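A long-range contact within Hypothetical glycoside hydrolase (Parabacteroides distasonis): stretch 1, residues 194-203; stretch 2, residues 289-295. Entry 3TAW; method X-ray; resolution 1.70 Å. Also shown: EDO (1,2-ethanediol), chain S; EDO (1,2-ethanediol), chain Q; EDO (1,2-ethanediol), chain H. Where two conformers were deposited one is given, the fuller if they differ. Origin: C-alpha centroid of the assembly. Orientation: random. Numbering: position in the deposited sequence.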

ATOM      1  N   LYS A 194     -17.174  -8.083   0.947  1.00 15.76           N
ATOM      2  CA  LYS A 194     -17.336  -8.935  -0.240  1.00 16.44           C
ATOM      3  C   LYS A 194     -18.035  -8.176  -1.350  1.00 16.45           C
ATOM      4  O   LYS A 194     -18.853  -7.289  -1.093  1.00 16.67           O
ATOM      5  N   VAL A 195     -17.700  -8.546  -2.587  1.00 16.12           N
ATOM      6  CA  VAL A 195     -18.354  -8.043  -3.772  1.00 16.75           C
ATOM      7  C   VAL A 195     -18.867  -9.265  -4.516  1.00 17.12           C
ATOM      8  O   VAL A 195     -18.087 -10.181  -4.848  1.00 16.03           O
ATOM      9  N   ASN A 196     -20.184  -9.307  -4.728  1.00 18.16           N
ATOM     10  CA  ASN A 196     -20.816 -10.476  -5.338  1.00 19.29           C
ATOM     11  C   ASN A 196     -20.425 -11.795  -4.662  1.00 19.41           C
ATOM     12  O   ASN A 196     -20.156 -12.789  -5.317  1.00 19.31           O
ATOM     13  N   GLY A 197     -20.369 -11.769  -3.332  1.00 19.10           N
ATOM     14  CA  GLY A 197     -20.117 -12.962  -2.527  1.00 19.71           C
ATOM     15  C   GLY A 197     -18.665 -13.402  -2.375  1.00 19.43           C
ATOM     16  O   GLY A 197     -18.412 -14.437  -1.779  1.00 20.40           O
ATOM     17  N   LYS A 198     -17.724 -12.666  -2.961  1.00 18.93           N
ATOM     18  CA  LYS A 198     -16.304 -12.995  -2.897  1.00 19.01           C
ATOM     19  C   LYS A 198     -15.516 -11.823  -2.342  1.00 16.98           C
ATOM     20  O   LYS A 198     -15.883 -10.677  -2.546  1.00 16.16           O
ATOM     21  N   TYR A 199     -14.417 -12.127  -1.674  1.00 15.89           N
ATOM     22  CA  TYR A 199     -13.468 -11.076  -1.319  1.00 15.26           C
ATOM     23  C   TYR A 199     -12.826 -10.616  -2.613  1.00 14.40           C
ATOM     24  O   TYR A 199     -12.673 -11.401  -3.552  1.00 15.00           O
ATOM     25  N   PHE A 200     -12.452  -9.347  -2.671  1.00 13.71           N
ATOM     26  CA  PHE A 200     -11.969  -8.765  -3.919  1.00 13.23           C
ATOM     27  C   PHE A 200     -10.805  -7.834  -3.647  1.00 12.82           C
ATOM     28  O   PHE A 200     -10.809  -7.111  -2.669  1.00 12.79           O
HETATM   29  N   MSE A 201      -9.803  -7.855  -4.521  1.00 12.53           N
HETATM   30  CA  MSE A 201      -8.776  -6.833  -4.456  0.50 12.25           C
HETATM   31  C   MSE A 201      -8.352  -6.379  -5.839  1.00 12.12           C
HETATM   32  O   MSE A 201      -8.485  -7.112  -6.829  1.00 12.40           O
ATOM     33  N   TYR A 202      -7.903  -5.128  -5.885  1.00 12.12           N
ATOM     34  CA  TYR A 202      -7.174  -4.573  -7.020  1.00 12.05           C
ATOM     35  C   TYR A 202      -5.708  -4.736  -6.665  1.00 12.31           C
ATOM     36  O   TYR A 202      -5.321  -4.566  -5.486  1.00 12.99           O
ATOM     37  N   TRP A 203      -4.878  -5.106  -7.627  1.00 12.28           N
ATOM     38  CA  TRP A 203      -3.452  -5.219  -7.329  1.00 12.23           C
ATOM     39  C   TRP A 203      -2.619  -4.890  -8.557  1.00 12.71           C
ATOM     40  O   TRP A 203      -3.110  -4.916  -9.692  1.00 12.77           O
ATOM     41  N   ASP A 289     -17.581   0.208 -10.780  1.00 15.07           N
ATOM     42  CA  ASP A 289     -18.976  -0.084 -10.508  1.00 15.68           C
ATOM     43  C   ASP A 289     -19.116  -1.109  -9.351  1.00 15.69           C
ATOM     44  O   ASP A 289     -18.324  -2.031  -9.237  1.00 15.22           O
ATOM     45  N   VAL A 290     -20.117  -0.933  -8.498  1.00 15.86           N
ATOM     46  CA  VAL A 290     -20.301  -1.810  -7.341  1.00 17.05           C
ATOM     47  C   VAL A 290     -20.746  -3.228  -7.694  1.00 17.66           C
ATOM     48  O   VAL A 290     -20.479  -4.170  -6.930  1.00 19.45           O
ATOM     49  N   ASN A 291     -21.424  -3.381  -8.834  1.00 17.84           N
ATOM     50  CA  ASN A 291     -21.952  -4.677  -9.265  1.00 18.24           C
ATOM     51  C   ASN A 291     -21.005  -5.422 -10.206  1.00 18.18           C
ATOM     52  O   ASN A 291     -20.923  -6.646 -10.168  1.00 19.01           O
ATOM     53  N   ASN A 292     -20.330  -4.667 -11.074  1.00 17.88           N
ATOM     54  CA  ASN A 292     -19.228  -5.160 -11.904  1.00 17.58           C
ATOM     55  C   ASN A 292     -17.935  -4.426 -11.513  1.00 16.18           C
ATOM     56  O   ASN A 292     -17.625  -3.364 -12.075  1.00 15.28           O
ATOM     57  N   PRO A 293     -17.163  -4.988 -10.561  1.00 14.99           N
ATOM     58  CA  PRO A 293     -16.023  -4.280 -10.034  1.00 14.44           C
ATOM     59  C   PRO A 293     -14.833  -4.176 -10.995  1.00 14.15           C
ATOM     60  O   PRO A 293     -13.833  -3.587 -10.632  1.00 14.36           O
ATOM     61  N   THR A 294     -14.939  -4.737 -12.199  1.00 14.75           N
ATOM     62  CA  THR A 294     -13.927  -4.519 -13.232  1.00 15.05           C
ATOM     63  C   THR A 294     -14.318  -3.371 -14.189  1.00 15.47           C
ATOM     64  O   THR A 294     -13.537  -2.995 -15.071  1.00 15.69           O
ATOM     65  N   LYS A 295     -15.548  -2.875 -14.052  1.00 15.22           N
ATOM     66  CA  LYS A 295     -16.036  -1.794 -14.896  1.00 15.00           C
ATOM     67  C   LYS A 295     -15.567  -0.437 -14.357  1.00 14.30           C
ATOM     68  O   LYS A 295     -15.983   0.000 -13.286  1.00 13.91           O
TER

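Two side-chain donors, each reaching a backbone carbonyl of the irregular second stretch, pin this contact. Asn 196, chi1 m, points toward that stretch and sends ND2 to Asn 291 O at 2.7 Å, nearly straight at 164°. Tyr 202, also m, has its CA-to-CB bond sideways to the second stretch, yet its ring carries OH to Pro 293 O, a 2.8 Å hydrogen bond in which the tyrosine is the donor. The rule is economical: a loop without regular structure offers carbonyls, and side chains from the type I' turn and the strand collect them.

Within the loop, polar side chains add hydrogen bonds to those of the backbone. Asp 289 (t) accepts at OD2 from the backbone N of Asn 292 at 2.8 Å and of Asn 291 at 2.9 Å. Asn 292 (t) points away from the contact, and its OD1 takes the Thr 294 OG1 hydroxyl at 2.8 Å, with Thr 294 in p.

Between the two polar pins sits Pro 293, the residue with the most area covered. Pro 293 CG lies over one face of the Phe 200 ring, 4.0 Å from the ring centroid, a CH-pi contact. Phe 200 (t) points toward the loop, with Thr 294 CG2 at its ring edge. Val 195, also t, adds an apolar wall: its CG1 approaches Pro 293 CG at 3.8 Å and Val 290 O at 3.6 Å. One compact ring thus serves valine and phenylalanine together.

Ethanediols, probably from the crystallisation liquor, fill in around the contact. The chain S molecule bridges the stretches, its O1 accepting from Asn 196 N at 2.8 Å and its O2 donating to Val 290 O at 3.0 Å. The chain Q molecule takes the other ND2 hydrogen bond of Asn 196, ND2 to O2 at 2.8 Å.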

ATOM      1  CB  LYS A 194     -18.157 -10.189   0.098  1.00 17.67           C
ATOM      2  CG  LYS A 194     -17.425 -11.145   1.008  1.00 18.48           C
ATOM      3  CD  LYS A 194     -18.311 -12.321   1.409  1.00 20.27           C
ATOM      4  CE  LYS A 194     -17.527 -13.396   2.151  1.00 21.06           C
ATOM      5  NZ  LYS A 194     -18.443 -14.541   2.454  1.00 22.48           N
ATOM      6  CB  VAL A 195     -17.391  -7.218  -4.660  1.00 16.69           C
ATOM      7  CG1 VAL A 195     -18.154  -6.679  -5.903  1.00 17.38           C
ATOM      8  CG2 VAL A 195     -16.735  -6.081  -3.836  1.00 16.68           C
ATOM      9  CB  ASN A 196     -20.512 -10.497  -6.839  1.00 20.36           C
ATOM     10  CG  ASN A 196     -21.114  -9.305  -7.556  1.00 21.43           C
ATOM     11  OD1 ASN A 196     -22.261  -8.896  -7.263  1.00 23.09           O
ATOM     12  ND2 ASN A 196     -20.365  -8.740  -8.496  1.00 21.20           N
ATOM     13  CB  LYS A 198     -15.737 -13.328  -4.286  1.00 20.98           C
ATOM     14  CG  LYS A 198     -16.339 -14.611  -4.896  1.00 24.34           C
ATOM     15  CD  LYS A 198     -15.286 -15.414  -5.654  1.00 27.04           C
ATOM     16  CE  LYS A 198     -15.776 -16.831  -6.005  1.00 29.92           C
ATOM     17  NZ  LYS A 198     -14.693 -17.870  -5.774  1.00 32.14           N
ATOM     18  CB  TYR A 199     -12.434 -11.589  -0.341  1.00 15.14           C
ATOM     19  CG  TYR A 199     -13.066 -12.006   0.959  1.00 15.92           C
ATOM     20  CD1 TYR A 199     -13.585 -11.060   1.824  1.00 16.30           C
ATOM     21  CD2 TYR A 199     -13.172 -13.343   1.311  1.00 16.95           C
ATOM     22  CE1 TYR A 199     -14.171 -11.419   3.013  1.00 17.06           C
ATOM     23  CE2 TYR A 199     -13.778 -13.714   2.516  1.00 17.84           C
ATOM     24  CZ  TYR A 199     -14.269 -12.738   3.357  1.00 18.44           C
ATOM     25  OH  TYR A 199     -14.864 -13.068   4.571  1.00 20.16           O
ATOM     26  CB  PHE A 200     -13.100  -7.971  -4.608  1.00 13.28           C
ATOM     27  CG  PHE A 200     -12.848  -7.672  -6.068  1.00 13.61           C
ATOM     28  CD1 PHE A 200     -12.142  -6.553  -6.444  1.00 13.68           C
ATOM     29  CD2 PHE A 200     -13.345  -8.503  -7.065  1.00 14.44           C
ATOM     30  CE1 PHE A 200     -11.904  -6.267  -7.787  1.00 13.70           C
ATOM     31  CE2 PHE A 200     -13.099  -8.224  -8.407  1.00 14.36           C
ATOM     32  CZ  PHE A 200     -12.391  -7.112  -8.765  1.00 13.92           C
HETATM   33  CB  MSE A 201      -7.565  -7.304  -3.637  0.50 12.34           C
HETATM   34  CG  MSE A 201      -6.845  -8.477  -4.221  0.50 12.61           C
HETATM   35 SE   MSE A 201      -5.394  -9.088  -3.082  0.38 13.04          SE
HETATM   36  CE  MSE A 201      -4.552 -10.191  -4.425  0.50 12.70           C
ATOM     37  CB  TYR A 202      -7.543  -3.091  -7.250  1.00 11.95           C
ATOM     38  CG  TYR A 202      -9.010  -2.918  -7.493  1.00 12.09           C
ATOM     39  CD1 TYR A 202      -9.893  -2.734  -6.430  1.00 12.08           C
ATOM     40  CD2 TYR A 202      -9.534  -2.968  -8.777  1.00 12.16           C
ATOM     41  CE1 TYR A 202     -11.259  -2.608  -6.643  1.00 12.12           C
ATOM     42  CE2 TYR A 202     -10.913  -2.856  -9.000  1.00 12.41           C
ATOM     43  CZ  TYR A 202     -11.765  -2.681  -7.931  1.00 12.55           C
ATOM     44  OH  TYR A 202     -13.126  -2.558  -8.106  1.00 12.65           O
ATOM     45  CB  TRP A 203      -3.128  -6.620  -6.762  1.00 12.22           C
ATOM     46  CG  TRP A 203      -3.258  -7.694  -7.794  1.00 12.52           C
ATOM     47  CD1 TRP A 203      -4.400  -8.330  -8.180  1.00 13.08           C
ATOM     48  CD2 TRP A 203      -2.216  -8.187  -8.631  1.00 13.17           C
ATOM     49  NE1 TRP A 203      -4.127  -9.219  -9.180  1.00 13.71           N
ATOM     50  CE2 TRP A 203      -2.785  -9.154  -9.480  1.00 13.55           C
ATOM     51  CE3 TRP A 203      -0.853  -7.918  -8.729  1.00 13.22           C
ATOM     52  CZ2 TRP A 203      -2.040  -9.846 -10.436  1.00 14.01           C
ATOM     53  CZ3 TRP A 203      -0.108  -8.599  -9.662  1.00 13.53           C
ATOM     54  CH2 TRP A 203      -0.706  -9.551 -10.525  1.00 14.08           C
ATOM     55  CB  ASP A 289     -19.623  -0.602 -11.775  1.00 16.78           C
ATOM     56  CG  ASP A 289     -21.090  -0.900 -11.597  1.00 17.50           C
ATOM     57  OD1 ASP A 289     -21.884   0.074 -11.652  1.00 18.18           O
ATOM     58  OD2 ASP A 289     -21.420  -2.104 -11.448  1.00 18.14           O
ATOM     59  CB  VAL A 290     -21.265  -1.199  -6.295  1.00 17.81           C
ATOM     60  CG1 VAL A 290     -20.754   0.174  -5.842  1.00 17.76           C
ATOM     61  CG2 VAL A 290     -22.691  -1.120  -6.844  1.00 17.92           C
ATOM     62  CB  ASN A 291     -23.319  -4.461  -9.911  1.00 19.81           C
ATOM     63  CG  ASN A 291     -24.349  -3.956  -8.908  1.00 20.49           C
ATOM     64  OD1 ASN A 291     -24.952  -2.878  -9.078  1.00 23.32           O
ATOM     65  ND2 ASN A 291     -24.508  -4.697  -7.834  1.00 19.67           N
ATOM     66  CB  ASN A 292     -19.534  -4.931 -13.384  1.00 18.62           C
ATOM     67  CG  ASN A 292     -18.418  -5.440 -14.296  1.00 18.96           C
ATOM     68  OD1 ASN A 292     -17.370  -5.873 -13.816  1.00 19.24           O
ATOM     69  ND2 ASN A 292     -18.644  -5.386 -15.634  1.00 20.83           N
ATOM     70  CB  PRO A 293     -15.650  -5.096  -8.782  1.00 14.14           C
ATOM     71  CG  PRO A 293     -16.128  -6.485  -9.120  1.00 14.41           C
ATOM     72  CD  PRO A 293     -17.377  -6.285  -9.876  1.00 15.25           C
ATOM     73  CB  THR A 294     -13.667  -5.795 -14.071  1.00 15.72           C
ATOM     74  OG1 THR A 294     -14.825  -6.169 -14.821  1.00 16.39           O
ATOM     75  CG2 THR A 294     -13.192  -6.952 -13.177  1.00 15.71           C
ATOM     76  CB  LYS A 295     -17.549  -1.826 -15.002  1.00 15.30           C
ATOM     77  CG  LYS A 295     -18.137  -0.735 -15.922  1.00 15.80           C
ATOM     78  CD  LYS A 295     -19.664  -0.675 -15.811  1.00 16.48           C
ATOM     79  CE  LYS A 295     -20.265   0.400 -16.716  1.00 17.08           C
ATOM     80  NZ  LYS A 295     -21.766   0.453 -16.645  1.00 18.15           N
TER
HETATM   81  C1  EDO S 404     -22.253  -6.393  -5.055  1.00 34.66           C
HETATM   82  O1  EDO S 404     -21.890  -7.223  -3.938  1.00 28.98           O
HETATM   83  C2  EDO S 404     -22.452  -4.955  -4.594  1.00 35.43           C
HETATM   84  O2  EDO S 404     -21.213  -4.448  -4.077  1.00 35.48           O
HETATM   85  C1  EDO Q 402     -16.522 -11.342  -7.592  1.00 33.16           C
HETATM   86  O1  EDO Q 402     -16.419 -12.153  -8.774  1.00 38.25           O
HETATM   87  C2  EDO Q 402     -16.796  -9.889  -7.975  1.00 32.58           C
HETATM   88  O2  EDO Q 402     -17.793  -9.758  -9.007  1.00 28.72           O
HETATM   89  C1  EDO H 393     -22.316   2.584  -8.444  1.00 30.28           C
HETATM   90  O1  EDO H 393     -21.733   1.457  -9.094  1.00 24.75           O
HETATM   91  C2  EDO H 393     -22.583   3.705  -9.433  1.00 32.51           C
HETATM   92  O2  EDO H 393     -23.414   3.187 -10.484  1.00 37.06           O